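Long-range contact in alcohol dehydrogenase, zinc-containing (Thermotoga maritima, PDB 1VJ0), which probably works as a zinc-containing alcohol dehydrogenase, an oxidoreductase of the medium-chain family that binds two zinc ions per subunit: residues S193-G205 and A215-A227. Residues are numbered along the deposited sequence; the frame is centred on the assembly and turned at random.
Sequences SFAGKTVVIQGAG and ARSLGAENVIVIA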
ATOM      1  N   SER A 193       9.902  -1.330  -0.872  1.00 30.75           N
ATOM      2  CA  SER A 193      11.260  -0.863  -0.541  1.00 30.45           C
ATOM      3  C   SER A 193      12.198  -0.925  -1.749  1.00 29.48           C
ATOM      4  O   SER A 193      11.961  -1.673  -2.683  1.00 30.13           O
ATOM      5  CB  SER A 193      11.831  -1.627   0.643  1.00 31.37           C
ATOM      6  OG  SER A 193      12.794  -2.581   0.306  1.00 33.21           O
ATOM      7  N   PHE A 194      13.237  -0.084  -1.726  1.00 28.06           N
ATOM      8  CA  PHE A 194      14.270  -0.055  -2.740  1.00 27.75           C
ATOM      9  C   PHE A 194      15.394  -1.097  -2.514  1.00 27.27           C
ATOM     10  O   PHE A 194      16.260  -1.261  -3.358  1.00 26.59           O
ATOM     11  CB  PHE A 194      14.813   1.377  -2.870  1.00 27.67           C
ATOM     12  CG  PHE A 194      13.885   2.268  -3.636  1.00 28.25           C
ATOM     13  CD1 PHE A 194      13.914   2.267  -5.013  1.00 30.66           C
ATOM     14  CD2 PHE A 194      12.946   3.043  -2.988  1.00 26.77           C
ATOM     15  CE1 PHE A 194      12.991   3.050  -5.769  1.00 28.23           C
ATOM     16  CE2 PHE A 194      12.040   3.828  -3.717  1.00 29.77           C
ATOM     17  CZ  PHE A 194      12.074   3.826  -5.110  1.00 28.97           C
ATOM     18  N   ALA A 195      15.315  -1.877  -1.442  1.00 27.94           N
ATOM     19  CA  ALA A 195      16.276  -2.943  -1.206  1.00 27.74           C
ATOM     20  C   ALA A 195      16.300  -3.932  -2.367  1.00 28.46           C
ATOM     21  O   ALA A 195      15.254  -4.436  -2.820  1.00 28.78           O
ATOM     22  CB  ALA A 195      15.952  -3.675   0.023  1.00 27.61           C
ATOM     23  N   GLY A 196      17.496  -4.218  -2.832  1.00 28.64           N
ATOM     24  CA  GLY A 196      17.695  -5.098  -3.960  1.00 28.87           C
ATOM     25  C   GLY A 196      17.253  -4.516  -5.307  1.00 29.25           C
ATOM     26  O   GLY A 196      17.247  -5.272  -6.318  1.00 30.46           O
ATOM     27  N   LYS A 197      16.868  -3.237  -5.365  1.00 27.19           N
ATOM     28  CA  LYS A 197      16.339  -2.704  -6.592  1.00 27.12           C
ATOM     29  C   LYS A 197      17.409  -1.950  -7.424  1.00 27.65           C
ATOM     30  O   LYS A 197      18.377  -1.383  -6.895  1.00 26.45           O
ATOM     31  CB  LYS A 197      15.099  -1.811  -6.355  1.00 28.20           C
ATOM     32  CG  LYS A 197      13.976  -2.487  -5.504  1.00 29.43           C
ATOM     33  CD  LYS A 197      13.260  -3.546  -6.297  1.00 29.59           C
ATOM     34  CE  LYS A 197      12.266  -4.300  -5.459  1.00 33.72           C
ATOM     35  NZ  LYS A 197      11.224  -3.346  -4.916  1.00 36.04           N
ATOM     36  N   THR A 198      17.147  -1.909  -8.730  1.00 27.78           N
ATOM     37  CA  THR A 198      17.944  -1.161  -9.706  1.00 28.03           C
ATOM     38  C   THR A 198      17.138   0.040 -10.182  1.00 28.35           C
ATOM     39  O   THR A 198      15.997  -0.127 -10.643  1.00 28.10           O
ATOM     40  CB  THR A 198      18.327  -2.050 -10.911  1.00 28.53           C
ATOM     41  OG1 THR A 198      19.289  -3.007 -10.501  1.00 31.07           O
ATOM     42  CG2 THR A 198      19.033  -1.205 -12.012  1.00 26.23           C
ATOM     43  N   VAL A 199      17.722   1.237  -9.973  1.00 27.45           N
ATOM     44  CA  VAL A 199      17.167   2.540 -10.296  1.00 26.73           C
ATOM     45  C   VAL A 199      17.923   3.129 -11.467  1.00 27.00           C
ATOM     46  O   VAL A 199      19.160   3.124 -11.470  1.00 26.53           O
ATOM     47  CB  VAL A 199      17.322   3.496  -9.098  1.00 26.54           C
ATOM     48  CG1 VAL A 199      17.004   4.939  -9.514  1.00 27.47           C
ATOM     49  CG2 VAL A 199      16.396   2.999  -7.951  1.00 28.92           C
ATOM     50  N   VAL A 200      17.187   3.544 -12.497  1.00 27.81           N
ATOM     51  CA  VAL A 200      17.755   4.327 -13.586  1.00 27.25           C
ATOM     52  C   VAL A 200      17.189   5.732 -13.525  1.00 28.32           C
ATOM     53  O   VAL A 200      15.969   5.942 -13.417  1.00 29.19           O
ATOM     54  CB  VAL A 200      17.485   3.691 -14.962  1.00 27.66           C
ATOM     55  CG1 VAL A 200      17.954   4.603 -16.112  1.00 30.53           C
ATOM     56  CG2 VAL A 200      18.124   2.317 -15.070  1.00 26.25           C
ATOM     57  N   ILE A 201      18.086   6.712 -13.574  1.00 29.18           N
ATOM     58  CA  ILE A 201      17.705   8.099 -13.638  1.00 28.84           C
ATOM     59  C   ILE A 201      18.079   8.681 -14.967  1.00 27.86           C
ATOM     60  O   ILE A 201      19.226   8.575 -15.395  1.00 26.55           O
ATOM     61  CB  ILE A 201      18.385   8.867 -12.517  1.00 29.86           C
ATOM     62  CG1 ILE A 201      17.865   8.344 -11.169  1.00 30.94           C
ATOM     63  CG2 ILE A 201      18.122  10.378 -12.670  1.00 29.59           C
ATOM     64  CD1 ILE A 201      18.741   8.701 -10.008  1.00 33.29           C
ATOM     65  N   GLN A 202      17.103   9.320 -15.613  1.00 28.21           N
ATOM     66  CA  GLN A 202      17.320   9.999 -16.912  1.00 28.11           C
ATOM     67  C   GLN A 202      17.444  11.469 -16.636  1.00 28.51           C
ATOM     68  O   GLN A 202      16.461  12.089 -16.191  1.00 29.03           O
ATOM     69  CB  GLN A 202      16.154   9.762 -17.878  1.00 28.15           C
ATOM     70  CG  GLN A 202      15.822   8.316 -18.144  1.00 28.42           C
ATOM     71  CD  GLN A 202      14.574   8.160 -18.972  1.00 28.69           C
ATOM     72  OE1 GLN A 202      13.457   8.361 -18.471  1.00 29.57           O
ATOM     73  NE2 GLN A 202      14.748   7.853 -20.268  1.00 25.17           N
ATOM     74  N   GLY A 203      18.615  12.038 -16.885  1.00 27.98           N
ATOM     75  CA  GLY A 203      18.855  13.451 -16.647  1.00 28.54           C
ATOM     76  C   GLY A 203      19.769  13.621 -15.453  1.00 28.59           C
ATOM     77  O   GLY A 203      19.744  12.795 -14.542  1.00 29.15           O
ATOM     78  N   ALA A 204      20.655  14.620 -15.521  1.00 27.97           N
ATOM     79  CA  ALA A 204      21.651  14.878 -14.473  1.00 27.85           C
ATOM     80  C   ALA A 204      21.743  16.354 -14.143  1.00 27.55           C
ATOM     81  O   ALA A 204      22.837  16.909 -13.965  1.00 25.78           O
ATOM     82  CB  ALA A 204      22.994  14.350 -14.922  1.00 29.55           C
ATOM     83  N   GLY A 205      20.590  17.007 -14.203  1.00 28.10           N
ATOM     84  CA  GLY A 205      20.353  18.322 -13.599  1.00 28.63           C
ATOM     85  C   GLY A 205      20.034  18.125 -12.130  1.00 28.27           C
ATOM     86  O   GLY A 205      20.087  17.029 -11.626  1.00 28.23           O
ATOM     87  N   ALA A 215      17.875   7.889  -4.015  1.00 27.40           N
ATOM     88  CA  ALA A 215      17.908   6.439  -4.322  1.00 28.22           C
ATOM     89  C   ALA A 215      18.864   5.706  -3.401  1.00 28.46           C
ATOM     90  O   ALA A 215      18.534   4.671  -2.838  1.00 27.57           O
ATOM     91  CB  ALA A 215      18.293   6.182  -5.790  1.00 27.50           C
ATOM     92  N   ARG A 216      20.062   6.269  -3.247  1.00 28.45           N
ATOM     93  CA  ARG A 216      21.080   5.701  -2.356  1.00 29.58           C
ATOM     94  C   ARG A 216      20.554   5.657  -0.904  1.00 28.98           C
ATOM     95  O   ARG A 216      20.665   4.651  -0.238  1.00 29.03           O
ATOM     96  CB  ARG A 216      22.364   6.524  -2.412  1.00 29.20           C
ATOM     97  CG  ARG A 216      23.329   6.179  -3.510  1.00 33.15           C
ATOM     98  CD  ARG A 216      24.362   5.043  -3.150  1.00 35.68           C
ATOM     99  NE  ARG A 216      23.800   3.717  -3.429  1.00 35.55           N
ATOM    100  CZ  ARG A 216      24.002   2.990  -4.525  1.00 36.77           C
ATOM    101  NH1 ARG A 216      24.773   3.434  -5.500  1.00 35.39           N
ATOM    102  NH2 ARG A 216      23.419   1.800  -4.646  1.00 35.97           N
ATOM    103  N   SER A 217      19.953   6.746  -0.443  1.00 27.59           N
ATOM    104  CA  SER A 217      19.496   6.850   0.927  1.00 28.10           C
ATOM    105  C   SER A 217      18.372   5.898   1.315  1.00 27.59           C
ATOM    106  O   SER A 217      18.307   5.482   2.464  1.00 26.22           O
ATOM    107  CB  SER A 217      19.075   8.290   1.221  1.00 28.41           C
ATOM    108  OG  SER A 217      20.176   9.146   1.012  1.00 30.41           O
ATOM    109  N   LEU A 218      17.538   5.545   0.347  1.00 28.20           N
ATOM    110  CA  LEU A 218      16.417   4.606   0.548  1.00 28.85           C
ATOM    111  C   LEU A 218      16.852   3.146   0.367  1.00 28.14           C
ATOM    112  O   LEU A 218      16.080   2.232   0.613  1.00 28.99           O
ATOM    113  CB  LEU A 218      15.290   4.938  -0.416  1.00 28.83           C
ATOM    114  CG  LEU A 218      14.675   6.332  -0.231  1.00 31.24           C
ATOM    115  CD1 LEU A 218      13.576   6.593  -1.223  1.00 34.71           C
ATOM    116  CD2 LEU A 218      14.172   6.521   1.195  1.00 32.43           C
ATOM    117  N   GLY A 219      18.095   2.945  -0.026  1.00 28.01           N
ATOM    118  CA  GLY A 219      18.691   1.620  -0.009  1.00 27.22           C
ATOM    119  C   GLY A 219      18.686   0.881  -1.333  1.00 28.12           C
ATOM    120  O   GLY A 219      18.829  -0.350  -1.353  1.00 26.86           O
ATOM    121  N   ALA A 220      18.595   1.614  -2.447  1.00 27.96           N
ATOM    122  CA  ALA A 220      18.674   0.968  -3.765  1.00 28.31           C
ATOM    123  C   ALA A 220      19.965   0.226  -3.906  1.00 28.39           C
ATOM    124  O   ALA A 220      21.008   0.673  -3.416  1.00 29.04           O
ATOM    125  CB  ALA A 220      18.575   1.980  -4.886  1.00 27.55           C
ATOM    126  N   GLU A 221      19.921  -0.892  -4.619  1.00 29.20           N
ATOM    127  CA  GLU A 221      21.129  -1.652  -4.828  1.00 29.68           C
ATOM    128  C   GLU A 221      22.026  -1.059  -5.911  1.00 28.95           C
ATOM    129  O   GLU A 221      23.265  -0.963  -5.754  1.00 28.69           O
ATOM    130  CB  GLU A 221      20.781  -3.094  -5.186  1.00 30.44           C
ATOM    131  CG  GLU A 221      22.007  -3.978  -5.316  1.00 32.36           C
ATOM    132  CD  GLU A 221      21.624  -5.417  -5.601  1.00 35.39           C
ATOM    133  OE1 GLU A 221      20.927  -6.020  -4.763  1.00 40.10           O
ATOM    134  OE2 GLU A 221      21.986  -5.927  -6.681  1.00 44.94           O
ATOM    135  N   ASN A 222      21.430  -0.739  -7.043  1.00 28.70           N
ATOM    136  CA  ASN A 222      22.165  -0.132  -8.150  1.00 27.86           C
ATOM    137  C   ASN A 222      21.514   1.178  -8.580  1.00 27.93           C
ATOM    138  O   ASN A 222      20.289   1.270  -8.704  1.00 26.47           O
ATOM    139  CB  ASN A 222      22.174  -1.056  -9.385  1.00 28.21           C
ATOM    140  CG  ASN A 222      22.713  -2.413  -9.112  1.00 27.43           C
ATOM    141  OD1 ASN A 222      22.039  -3.434  -9.357  1.00 35.29           O
ATOM    142  ND2 ASN A 222      23.910  -2.463  -8.643  1.00 25.51           N
ATOM    143  N   VAL A 223      22.343   2.190  -8.815  1.00 27.57           N
ATOM    144  CA  VAL A 223      21.846   3.498  -9.287  1.00 27.88           C
ATOM    145  C   VAL A 223      22.586   3.863 -10.580  1.00 27.78           C
ATOM    146  O   VAL A 223      23.847   3.906 -10.614  1.00 26.67           O
ATOM    147  CB  VAL A 223      21.986   4.621  -8.224  1.00 28.64           C
ATOM    148  CG1 VAL A 223      21.571   5.983  -8.829  1.00 29.59           C
ATOM    149  CG2 VAL A 223      21.174   4.294  -6.955  1.00 27.86           C
ATOM    150  N   ILE A 224      21.836   3.986 -11.664  1.00 26.38           N
ATOM    151  CA  ILE A 224      22.427   4.272 -12.985  1.00 28.03           C
ATOM    152  C   ILE A 224      21.849   5.577 -13.482  1.00 27.49           C
ATOM    153  O   ILE A 224      20.625   5.783 -13.396  1.00 27.16           O
ATOM    154  CB  ILE A 224      22.066   3.154 -13.998  1.00 29.11           C
ATOM    155  CG1 ILE A 224      22.680   1.816 -13.560  1.00 33.07           C
ATOM    156  CG2 ILE A 224      22.492   3.519 -15.468  1.00 28.14           C
ATOM    157  CD1 ILE A 224      21.656   0.701 -13.579  1.00 35.23           C
ATOM    158  N   VAL A 225      22.722   6.459 -13.993  1.00 27.93           N
ATOM    159  CA  VAL A 225      22.290   7.733 -14.587  1.00 27.11           C
ATOM    160  C   VAL A 225      22.614   7.813 -16.098  1.00 26.93           C
ATOM    161  O   VAL A 225      23.713   7.478 -16.504  1.00 26.53           O
ATOM    162  CB  VAL A 225      22.963   8.905 -13.876  1.00 26.98           C
ATOM    163  CG1 VAL A 225      22.534  10.244 -14.503  1.00 27.15           C
ATOM    164  CG2 VAL A 225      22.608   8.873 -12.387  1.00 28.40           C
ATOM    165  N   ILE A 226      21.622   8.236 -16.895  1.00 26.02           N
ATOM    166  CA  ILE A 226      21.771   8.422 -18.335  1.00 27.33           C
ATOM    167  C   ILE A 226      21.553   9.908 -18.607  1.00 26.78           C
ATOM    168  O   ILE A 226      20.522  10.474 -18.233  1.00 26.93           O
ATOM    169  CB  ILE A 226      20.746   7.585 -19.155  1.00 26.26           C
ATOM    170  CG1 ILE A 226      20.862   6.112 -18.798  1.00 28.52           C
ATOM    171  CG2 ILE A 226      20.961   7.845 -20.679  1.00 26.77           C
ATOM    172  CD1 ILE A 226      19.810   5.246 -19.399  1.00 29.89           C
ATOM    173  N   ALA A 227      22.545  10.526 -19.197  1.00 27.73           N
ATOM    174  CA  ALA A 227      22.522  11.945 -19.575  1.00 29.04           C
ATOM    175  C   ALA A 227      23.517  12.208 -20.705  1.00 29.78           C
ATOM    176  O   ALA A 227      24.232  11.304 -21.149  1.00 30.17           O
ATOM    177  CB  ALA A 227      22.836  12.844 -18.372  1.00 29.50           C
TER
HETATM  178  O   HOH W   1      13.446   1.457   0.569  1.00 25.32           O
HETATM  179  O   HOH W   2      19.755  -2.974  -1.561  1.00 28.33           O
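L218 runs beside the F194 ring, its CB and CD1 against CD2 (CB 4.0 Å away); F270 packs edge-to-face with the same ring. The R216 guanidinium has V223 CG2 centred over one face, 3.9 Å above the plane, and the backbone carbon of E221 at its edge; its NH2 donates to A220 O, and NH1 forms a salt bridge with D242. Strands 198-202 and 222-227 run parallel, 19° apart. K197 O starts the pairing by accepting from both E221 N and N222 N, after which bonds alternate as far as G203 N to I226 O (2.8 Å). With OG1 beside the backbone N and anti to the carbonyl carbon (chi1 -71°), T198 turns its hydroxyl to N222 OD1, 3.0 Å from OG1 and close enough for a hydrogen bond, although the proton has another acceptor within reach; CG2 meets I224 CD1 at 3.6 Å. With an alanine in place of T198, N222 OD1 is likely to lose the hydroxyl beside it and I224 CD1 the methyl it packs on. On the other face of the sheet V199 CG2 packs on A220 CB (3.9 Å). This is the first beta-alpha-beta unit of a Rossmann fold, the helix 206-217 joining the two strands, and G203 and G205 fit its glycine-rich turn, which in relatives binds the dinucleotide.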